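MPT synthase subunit 2 (Burkholderia ambifaria, PDB 7L32) probably catalyses, as the large subunit of molybdopterin synthase, the sulfur transfer that turns precursor Z into molybdopterin during molybdenum cofactor biosynthesis. Local coordinates at residues A[10-19]-A[85-93]; A[35-45]-A[98-109]. One frame throughout, in Å; residues are numbered along the deposited sequence. Where two conformers were deposited one is given.

Contact 1. Residues A[10-19]-A[85-93]; sequences ATIRIQTDDF and DVAIVHRVG
Arg-91 starts with CG beside its own backbone N, runs straight through chi2 and bends at chi3 (70°). This bend brings its guanidinium against residues 16-18. There NE and NH2 both donate to Thr-16 O, side-on and within the guanidinium plane. Arg-91 NH2 makes the shorter bond, 3.0 Å to Thr-16 O, nearly along the carbonyl axis. The NE hydrogen reaches the same oxygen from above the carbonyl plane. Asp-18 lies over one guanidinium face, its carboxylate stacked 24° from parallel. Asp-18 OD1, 3.6 Å from Arg-91 NH1, lies well out of the guanidinium plane; no N-H points at it, and the salt bridge is one of charge only.

The second group is built on Val-89. Val-89 CG2 lies over one face of the Arg-13 guanidinium, 3.8 Å from Arg-13 NH2. Val-89 CG1 meets the amide of Gln-15, 3.7 Å from Gln-15 CD. Arg-13 NE and NH2 both bond Gln-15 OE1, which ties the two flat groups together over the valine. Phe-19 CD2 comes to 3.9 Å from Val-89 CG1. On the other face of the sheet Ile-12 and Ile-88 lie side by side, with Ile-12 CG1 3.8 Å from Ile-88 CD1.

The backbones form a parallel beta pair, their axes 9° apart. Ile-88 N donates to Thr-11 O at 3.0 Å, and further bonds alternate along the strands as far as Val-92 N to Gln-15 O.

Strand 11-15 is an outer strand of the mixed sheet; on its other side 85-91 pairs antiparallel with strand 100-108. Helix 65-80 packs on Ile-12 and Ile-14. Helix 111-128 covers Ile-88 and His-90, and Arg-13 NH2 forms a salt bridge with Glu-24 of helix 21-30.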
loop_
_atom_site.group_PDB
_atom_site.type_symbol
_atom_site.label_atom_id
_atom_site.label_comp_id
_atom_site.label_asym_id
_atom_site.label_seq_id
_atom_site.Cartn_x
_atom_site.Cartn_y
_atom_site.Cartn_z
ATOM N N ALA A 10 0.686 1.918 -17.673
ATOM C CA ALA A 10 1.886 1.386 -17.028
ATOM C C ALA A 10 3.031 2.406 -17.083
ATOM O O ALA A 10 3.892 2.338 -17.953
ATOM C CB ALA A 10 2.296 0.072 -17.684
ATOM N N THR A 11 3.027 3.327 -16.117
ATOM C CA THR A 11 3.995 4.420 -16.011
ATOM C C THR A 11 5.157 4.006 -15.111
ATOM O O THR A 11 4.967 3.754 -13.917
ATOM C CB THR A 11 3.317 5.670 -15.463
ATOM O OG1 THR A 11 2.262 6.060 -16.353
ATOM C CG2 THR A 11 4.317 6.787 -15.303
ATOM N N ILE A 12 6.352 3.904 -15.687
ATOM C CA ILE A 12 7.538 3.426 -14.988
ATOM C C ILE A 12 8.646 4.447 -15.193
ATOM O O ILE A 12 8.917 4.831 -16.333
ATOM C CB ILE A 12 7.976 2.034 -15.500
ATOM C CG1 ILE A 12 7.125 0.918 -14.889
ATOM C CG2 ILE A 12 9.459 1.807 -15.241
ATOM C CD1 ILE A 12 5.784 0.706 -15.549
ATOM N N ARG A 13 9.297 4.869 -14.103
ATOM C CA ARG A 13 10.323 5.906 -14.175
ATOM C C ARG A 13 11.469 5.614 -13.217
ATOM O O ARG A 13 11.253 5.139 -12.099
ATOM C CB ARG A 13 9.717 7.274 -13.810
ATOM C CG ARG A 13 10.068 8.419 -14.683
ATOM C CD ARG A 13 9.022 9.511 -14.495
ATOM N NE ARG A 13 8.951 10.014 -13.129
ATOM C CZ ARG A 13 7.827 10.110 -12.430
ATOM N NH1 ARG A 13 6.667 9.728 -12.936
ATOM N NH2 ARG A 13 7.864 10.637 -11.207
ATOM N N ILE A 14 12.683 5.918 -13.660
ATOM C CA ILE A 14 13.878 5.931 -12.822
ATOM C C ILE A 14 14.421 7.355 -12.832
ATOM O O ILE A 14 14.620 7.935 -13.907
ATOM C CB ILE A 14 14.943 4.935 -13.330
ATOM C CG1 ILE A 14 14.442 3.494 -13.161
ATOM C CG2 ILE A 14 16.264 5.138 -12.584
ATOM C CD1 ILE A 14 15.178 2.491 -14.024
ATOM N N GLN A 15 14.693 7.907 -11.647
ATOM C CA GLN A 15 15.082 9.309 -11.549
ATOM C C GLN A 15 15.977 9.514 -10.334
ATOM O O GLN A 15 15.987 8.707 -9.406
ATOM C CB GLN A 15 13.857 10.222 -11.444
ATOM C CG GLN A 15 13.057 9.992 -10.148
ATOM C CD GLN A 15 11.718 10.715 -10.148
ATOM O OE1 GLN A 15 10.982 10.680 -11.138
ATOM N NE2 GLN A 15 11.405 11.388 -9.044
ATOM N N THR A 16 16.707 10.627 -10.333
ATOM C CA THR A 16 17.468 11.007 -9.148
ATOM C C THR A 16 16.647 11.867 -8.195
ATOM O O THR A 16 16.831 11.772 -6.976
ATOM C CB THR A 16 18.753 11.763 -9.517
ATOM O OG1 THR A 16 18.433 12.969 -10.222
ATOM C CG2 THR A 16 19.701 10.895 -10.367
ATOM N N ASP A 17 15.760 12.706 -8.725
ATOM C CA ASP A 17 14.937 13.560 -7.885
ATOM C C ASP A 17 14.049 12.717 -6.975
ATOM O O ASP A 17 13.693 11.577 -7.286
ATOM C CB ASP A 17 14.052 14.478 -8.731
ATOM C CG ASP A 17 14.807 15.622 -9.359
ATOM O OD1 ASP A 17 15.897 16.001 -8.860
ATOM O OD2 ASP A 17 14.278 16.167 -10.355
ATOM N N ASP A 18 13.677 13.295 -5.841
ATOM C CA ASP A 18 12.710 12.628 -4.985
ATOM C C ASP A 18 11.321 12.680 -5.626
ATOM O O ASP A 18 11.060 13.479 -6.529
ATOM C CB ASP A 18 12.693 13.277 -3.602
ATOM C CG ASP A 18 12.144 12.350 -2.533
ATOM O OD1 ASP A 18 11.829 11.175 -2.851
ATOM O OD2 ASP A 18 12.029 12.804 -1.376
ATOM N N PHE A 19 10.430 11.797 -5.175
ATOM C CA PHE A 19 9.078 11.738 -5.711
ATOM C C PHE A 19 8.065 12.140 -4.640
ATOM O O PHE A 19 8.364 12.160 -3.443
ATOM C CB PHE A 19 8.745 10.340 -6.276
ATOM C CG PHE A 19 8.990 9.187 -5.315
ATOM C CD1 PHE A 19 8.055 8.870 -4.326
ATOM C CD2 PHE A 19 10.128 8.401 -5.428
ATOM C CE1 PHE A 19 8.279 7.815 -3.446
ATOM C CE2 PHE A 19 10.355 7.332 -4.561
ATOM C CZ PHE A 19 9.425 7.041 -3.560
ATOM N N ASP A 85 -3.933 -1.324 -12.930
ATOM C CA ASP A 85 -2.919 -0.445 -13.509
ATOM C C ASP A 85 -1.837 -0.277 -12.455
ATOM O O ASP A 85 -2.098 -0.439 -11.247
ATOM C CB ASP A 85 -3.494 0.923 -13.943
ATOM C CG ASP A 85 -2.614 1.652 -14.964
ATOM O OD1 ASP A 85 -1.606 1.061 -15.437
ATOM O OD2 ASP A 85 -2.937 2.821 -15.293
ATOM N N VAL A 86 -0.610 0.001 -12.922
ATOM C CA VAL A 86 0.606 -0.059 -12.111
ATOM C C VAL A 86 1.440 1.188 -12.371
ATOM O O VAL A 86 1.650 1.565 -13.530
ATOM C CB VAL A 86 1.470 -1.303 -12.455
ATOM C CG1 VAL A 86 2.756 -1.334 -11.595
ATOM C CG2 VAL A 86 0.683 -2.594 -12.346
ATOM N N ALA A 87 1.974 1.792 -11.306
ATOM C CA ALA A 87 2.959 2.865 -11.442
ATOM C C ALA A 87 4.184 2.522 -10.603
ATOM O O ALA A 87 4.053 2.021 -9.485
ATOM C CB ALA A 87 2.392 4.231 -11.012
ATOM N N ILE A 88 5.380 2.748 -11.154
ATOM C CA ILE A 88 6.630 2.489 -10.442
ATOM C C ILE A 88 7.532 3.702 -10.622
ATOM O O ILE A 88 7.748 4.154 -11.757
ATOM C CB ILE A 88 7.352 1.229 -10.966
ATOM C CG1 ILE A 88 6.432 -0.008 -10.947
ATOM C CG2 ILE A 88 8.670 0.978 -10.148
ATOM C CD1 ILE A 88 6.982 -1.219 -11.743
ATOM N N VAL A 89 8.051 4.232 -9.514
ATOM C CA VAL A 89 9.117 5.243 -9.556
ATOM C C VAL A 89 10.258 4.742 -8.682
ATOM O O VAL A 89 10.057 4.453 -7.496
ATOM C CB VAL A 89 8.645 6.624 -9.073
ATOM C CG1 VAL A 89 9.784 7.669 -9.236
ATOM C CG2 VAL A 89 7.371 7.085 -9.823
ATOM N N HIS A 90 11.456 4.626 -9.256
ATOM C CA HIS A 90 12.604 4.177 -8.485
ATOM C C HIS A 90 13.696 5.236 -8.569
ATOM O O HIS A 90 13.935 5.803 -9.640
ATOM C CB HIS A 90 13.119 2.820 -9.000
ATOM C CG HIS A 90 13.877 2.030 -7.975
ATOM N ND1 HIS A 90 15.033 2.489 -7.382
ATOM C CD2 HIS A 90 13.671 0.785 -7.478
ATOM C CE1 HIS A 90 15.495 1.574 -6.544
ATOM N NE2 HIS A 90 14.689 0.528 -6.585
ATOM N N ARG A 91 14.333 5.532 -7.440
ATOM C CA ARG A 91 15.395 6.528 -7.446
ATOM C C ARG A 91 16.752 5.858 -7.597
ATOM O O ARG A 91 16.921 4.669 -7.313
ATOM C CB ARG A 91 15.374 7.366 -6.174
ATOM C CG ARG A 91 14.096 8.190 -6.029
ATOM C CD ARG A 91 14.126 9.008 -4.761
ATOM N NE ARG A 91 15.094 10.092 -4.838
ATOM C CZ ARG A 91 15.598 10.718 -3.785
ATOM N NH1 ARG A 91 15.281 10.356 -2.551
ATOM N NH2 ARG A 91 16.449 11.728 -3.972
ATOM N N VAL A 92 17.721 6.649 -8.070
ATOM C CA VAL A 92 19.128 6.262 -8.136
ATOM C C VAL A 92 19.960 7.439 -7.634
ATOM O O VAL A 92 19.443 8.531 -7.378
ATOM C CB VAL A 92 19.561 5.846 -9.559
ATOM C CG1 VAL A 92 18.899 4.527 -9.949
ATOM C CG2 VAL A 92 19.227 6.932 -10.570
ATOM N N GLY A 93 21.260 7.207 -7.489
ATOM C CA GLY A 93 22.157 8.217 -6.966
ATOM C C GLY A 93 22.530 7.980 -5.515
ATOM O O GLY A 93 22.429 6.877 -4.980
HETATM O O HOH W 1 -1.626 4.210 -16.957
HETATM O O HOH W 2 0.627 3.707 -14.813
HETATM O O HOH W 3 19.315 10.917 -6.071
#

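Contact 2. Residues A[35-45]-A[98-109]; sequences IGALACFVGTV and LDQIVMVATVAS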
loop_
_atom_site.group_PDB
_atom_site.type_symbol
_atom_site.label_atom_id
_atom_site.label_comp_id
_atom_site.label_asym_id
_atom_site.label_seq_id
_atom_site.Cartn_x
_atom_site.Cartn_y
_atom_site.Cartn_z
ATOM N N ILE A 35 -12.146 2.772 -11.380
ATOM C CA ILE A 35 -11.801 1.843 -10.308
ATOM C C ILE A 35 -11.153 2.635 -9.188
ATOM O O ILE A 35 -10.490 3.647 -9.433
ATOM C CB ILE A 35 -10.900 0.683 -10.790
ATOM C CG1 ILE A 35 -9.650 1.205 -11.526
ATOM C CG2 ILE A 35 -11.698 -0.267 -11.700
ATOM C CD1 ILE A 35 -8.767 0.080 -12.045
ATOM N N GLY A 36 -11.386 2.194 -7.944
ATOM C CA GLY A 36 -10.990 2.981 -6.788
ATOM C C GLY A 36 -10.182 2.346 -5.661
ATOM O O GLY A 36 -9.984 3.007 -4.638
ATOM N N ALA A 37 -9.742 1.092 -5.778
ATOM C CA ALA A 37 -8.973 0.457 -4.710
ATOM C C ALA A 37 -7.505 0.665 -5.038
ATOM O O ALA A 37 -7.048 0.195 -6.082
ATOM C CB ALA A 37 -9.292 -1.034 -4.609
ATOM N N LEU A 38 -6.774 1.370 -4.177
ATOM C CA LEU A 38 -5.382 1.717 -4.478
ATOM C C LEU A 38 -4.461 1.176 -3.390
ATOM O O LEU A 38 -4.635 1.493 -2.213
ATOM C CB LEU A 38 -5.252 3.244 -4.626
ATOM C CG LEU A 38 -3.847 3.755 -4.959
ATOM C CD1 LEU A 38 -3.896 4.820 -6.063
ATOM C CD2 LEU A 38 -3.345 4.369 -3.685
ATOM N N ALA A 39 -3.483 0.356 -3.774
ATOM C CA ALA A 39 -2.478 -0.127 -2.841
ATOM C C ALA A 39 -1.132 0.474 -3.218
ATOM O O ALA A 39 -0.803 0.565 -4.406
ATOM C CB ALA A 39 -2.366 -1.657 -2.859
ATOM N N CYS A 40 -0.352 0.874 -2.219
ATOM C CA CYS A 40 0.958 1.408 -2.548
ATOM C C CYS A 40 2.000 0.928 -1.546
ATOM O O CYS A 40 1.700 0.442 -0.444
ATOM C CB CYS A 40 0.933 2.943 -2.644
ATOM S SG CYS A 40 0.346 3.806 -1.179
ATOM N N PHE A 41 3.245 1.000 -1.998
ATOM C CA PHE A 41 4.363 0.642 -1.149
ATOM C C PHE A 41 5.432 1.695 -1.361
ATOM O O PHE A 41 5.687 2.086 -2.502
ATOM C CB PHE A 41 4.934 -0.752 -1.442
ATOM C CG PHE A 41 6.126 -1.093 -0.562
ATOM C CD1 PHE A 41 5.940 -1.662 0.694
ATOM C CD2 PHE A 41 7.431 -0.782 -0.978
ATOM C CE1 PHE A 41 7.024 -1.934 1.523
ATOM C CE2 PHE A 41 8.525 -1.066 -0.158
ATOM C CZ PHE A 41 8.329 -1.638 1.082
ATOM N N VAL A 42 6.040 2.161 -0.269
ATOM C CA VAL A 42 7.192 3.053 -0.338
ATOM C C VAL A 42 8.308 2.461 0.508
ATOM O O VAL A 42 8.133 2.249 1.714
ATOM C CB VAL A 42 6.866 4.476 0.146
ATOM C CG1 VAL A 42 8.125 5.347 0.104
ATOM C CG2 VAL A 42 5.770 5.093 -0.724
ATOM N N GLY A 43 9.468 2.237 -0.107
ATOM C CA GLY A 43 10.651 1.807 0.616
ATOM C C GLY A 43 11.602 2.975 0.811
ATOM O O GLY A 43 11.760 3.809 -0.080
ATOM N N THR A 44 12.233 3.026 1.987
ATOM C CA THR A 44 13.116 4.120 2.393
ATOM C C THR A 44 14.392 3.559 2.991
ATOM O O THR A 44 14.367 2.509 3.642
ATOM C CB THR A 44 12.471 5.053 3.447
ATOM O OG1 THR A 44 11.987 4.277 4.551
ATOM C CG2 THR A 44 11.314 5.856 2.847
ATOM N N VAL A 45 15.504 4.287 2.786
ATOM C CA VAL A 45 16.800 3.870 3.317
ATOM C C VAL A 45 16.700 3.705 4.826
ATOM O O VAL A 45 16.429 4.666 5.560
ATOM C CB VAL A 45 17.898 4.887 2.955
ATOM C CG1 VAL A 45 19.243 4.435 3.526
ATOM C CG2 VAL A 45 17.981 5.087 1.439
ATOM N N LEU A 98 16.752 7.507 5.678
ATOM C CA LEU A 98 15.395 8.038 5.713
ATOM C C LEU A 98 14.923 8.502 4.333
ATOM O O LEU A 98 13.732 8.772 4.172
ATOM C CB LEU A 98 15.208 9.183 6.732
ATOM C CG LEU A 98 15.628 8.855 8.167
ATOM C CD1 LEU A 98 15.431 10.057 9.095
ATOM C CD2 LEU A 98 14.902 7.626 8.686
ATOM N N ASP A 99 15.800 8.579 3.326
ATOM C CA ASP A 99 15.369 8.955 1.986
ATOM C C ASP A 99 14.443 7.896 1.400
ATOM O O ASP A 99 14.663 6.696 1.574
ATOM C CB ASP A 99 16.570 9.094 1.044
ATOM C CG ASP A 99 17.341 10.386 1.240
ATOM O OD1 ASP A 99 16.900 11.281 1.992
ATOM O OD2 ASP A 99 18.424 10.478 0.642
ATOM N N GLN A 100 13.445 8.348 0.647
ATOM C CA GLN A 100 12.649 7.433 -0.166
ATOM C C GLN A 100 13.506 6.816 -1.262
ATOM O O GLN A 100 14.299 7.509 -1.909
ATOM C CB GLN A 100 11.471 8.170 -0.797
ATOM C CG GLN A 100 10.457 8.699 0.210
ATOM C CD GLN A 100 9.279 9.412 -0.442
ATOM O OE1 GLN A 100 8.127 9.162 -0.090
ATOM N NE2 GLN A 100 9.564 10.328 -1.371
ATOM N N ILE A 101 13.330 5.514 -1.480
ATOM C CA ILE A 101 14.026 4.779 -2.551
ATOM C C ILE A 101 13.092 4.475 -3.712
ATOM O O ILE A 101 13.426 4.690 -4.874
ATOM C CB ILE A 101 14.625 3.460 -2.006
ATOM C CG1 ILE A 101 15.612 3.711 -0.878
ATOM C CG2 ILE A 101 15.303 2.662 -3.123
ATOM C CD1 ILE A 101 15.941 2.432 -0.123
ATOM N N VAL A 102 11.926 3.917 -3.414
ATOM C CA VAL A 102 11.104 3.320 -4.458
ATOM C C VAL A 102 9.658 3.437 -4.017
ATOM O O VAL A 102 9.359 3.355 -2.826
ATOM C CB VAL A 102 11.515 1.850 -4.700
ATOM C CG1 VAL A 102 11.466 1.044 -3.409
ATOM C CG2 VAL A 102 10.672 1.191 -5.788
ATOM N N MET A 103 8.773 3.674 -4.975
ATOM C CA MET A 103 7.346 3.544 -4.720
ATOM C C MET A 103 6.722 2.693 -5.811
ATOM O O MET A 103 7.098 2.787 -6.988
ATOM C CB MET A 103 6.642 4.914 -4.641
ATOM C CG MET A 103 6.680 5.781 -5.895
ATOM S SD MET A 103 5.186 6.830 -5.862
ATOM C CE MET A 103 3.988 5.616 -6.342
ATOM N N VAL A 104 5.784 1.845 -5.408
ATOM C CA VAL A 104 4.964 1.079 -6.336
ATOM C C VAL A 104 3.518 1.334 -5.936
ATOM O O VAL A 104 3.192 1.251 -4.748
ATOM C CB VAL A 104 5.273 -0.427 -6.287
ATOM C CG1 VAL A 104 4.247 -1.193 -7.156
ATOM C CG2 VAL A 104 6.719 -0.688 -6.804
ATOM N N ALA A 105 2.681 1.703 -6.903
ATOM C CA ALA A 105 1.247 1.892 -6.646
ATOM C C ALA A 105 0.452 1.099 -7.678
ATOM O O ALA A 105 0.808 1.075 -8.863
ATOM C CB ALA A 105 0.867 3.373 -6.714
ATOM N N THR A 106 -0.623 0.440 -7.234
ATOM C CA THR A 106 -1.500 -0.292 -8.133
ATOM C C THR A 106 -2.932 0.119 -7.836
ATOM O O THR A 106 -3.256 0.500 -6.712
ATOM C CB THR A 106 -1.378 -1.816 -7.994
ATOM O OG1 THR A 106 -1.775 -2.232 -6.669
ATOM C CG2 THR A 106 0.069 -2.301 -8.285
ATOM N N VAL A 107 -3.779 0.071 -8.854
ATOM C CA VAL A 107 -5.201 0.342 -8.672
ATOM C C VAL A 107 -5.985 -0.793 -9.310
ATOM O O VAL A 107 -5.561 -1.381 -10.316
ATOM C CB VAL A 107 -5.622 1.726 -9.238
ATOM C CG1 VAL A 107 -5.339 1.857 -10.753
ATOM C CG2 VAL A 107 -7.095 2.025 -8.937
ATOM N N ALA A 108 -7.128 -1.118 -8.699
ATOM C CA ALA A 108 -7.988 -2.181 -9.173
ATOM C C ALA A 108 -9.412 -1.867 -8.739
ATOM O O ALA A 108 -9.662 -0.956 -7.945
ATOM C CB ALA A 108 -7.545 -3.541 -8.616
ATOM N N SER A 109 -10.354 -2.648 -9.252
ATOM C CA SER A 109 -11.724 -2.472 -8.800
ATOM C C SER A 109 -11.891 -2.889 -7.340
ATOM O O SER A 109 -12.763 -2.351 -6.642
ATOM C CB SER A 109 -12.683 -3.254 -9.707
ATOM O OG SER A 109 -12.456 -4.643 -9.607
HETATM O O HOH W 4 -13.116 0.267 -7.106
#
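Val-45 CG2 meets Ile-101 CG1 at 3.6 Å, the two side chains crossing at about a right angle beside a classic beta bulge. The bulge interrupts an antiparallel pair of strands, 37-44 and 100-108, in the mixed sheet of this alpha/beta fold. Ile-101 and Val-102 both face Gly-43. Gly-43 O takes a bond from Ile-101 N at 2.7 Å and a weak one from Val-102 N. The extra residue shifts the register by one, and Thr-44 then pairs with Gln-100.

Val-42 CG2 touches Met-103 CB at 4.0 Å. Val-42 CG1, anti to the backbone N (chi1 178°), comes to 3.8 Å from Gln-100 OE1. At the far end Ile-35 CG1 packs obliquely on Val-107 CG2 at 3.7 Å, and Ile-35 CG2 rests on Ser-109. Paired backbone bonds join Ala-37 to Ala-108, Ala-39 to Thr-106 and Phe-41 to Val-104.

The next shell fixes the polar ends. Gln-100 NE2 is held by Asp-18 OD1 and Phe-19 O. Thr-106 OG1 bonds Ala-114 O of helix 111-128, which also covers Phe-41 and Val-104. On the other face, helix 21-30 packs on Leu-38 and Met-103.

Beyond strand 37-44 lies the second subunit. Residues 38-42 pair antiparallel with a strand of that chain, so the sheet runs on through the dimer. Cys-40 SG forms a disulfide with Cys-40 SG of the second subunit; Cys-40 was deposited in two conformers, so the link may not be present in every molecule. Thr-44 OG1 bonds Gly-36 O of that subunit. Where the strand pair begins, one water accepts from Gly-36 N at 2.7 Å and donates to Ser-109 O at 2.7 Å.

In the fold
Contacts 1 and 2 are the two outer strand pairs of the four-stranded sheet within one chain, their centres about 11 Å apart. The inner strands, 85-91 and 100-108, join them through backbone bonds such as Ala-87 N to Ala-105 O at 2.8 Å. Side chains cross the seam on both faces. Phe-19 CE1 packs 3.5 Å from Met-103 CB on one, and His-90 CD2 lies 3.5 Å from Val-102 CG2 on the other. Gln-100 NE2 ties contact 2 to the turn of contact 1, 2.8 Å from Asp-18 OD1. Separately, Gln-100 O accepts from Arg-91 NH1. Contact 2 borders the second subunit, whereas no other chain of the assembly touches contact 1.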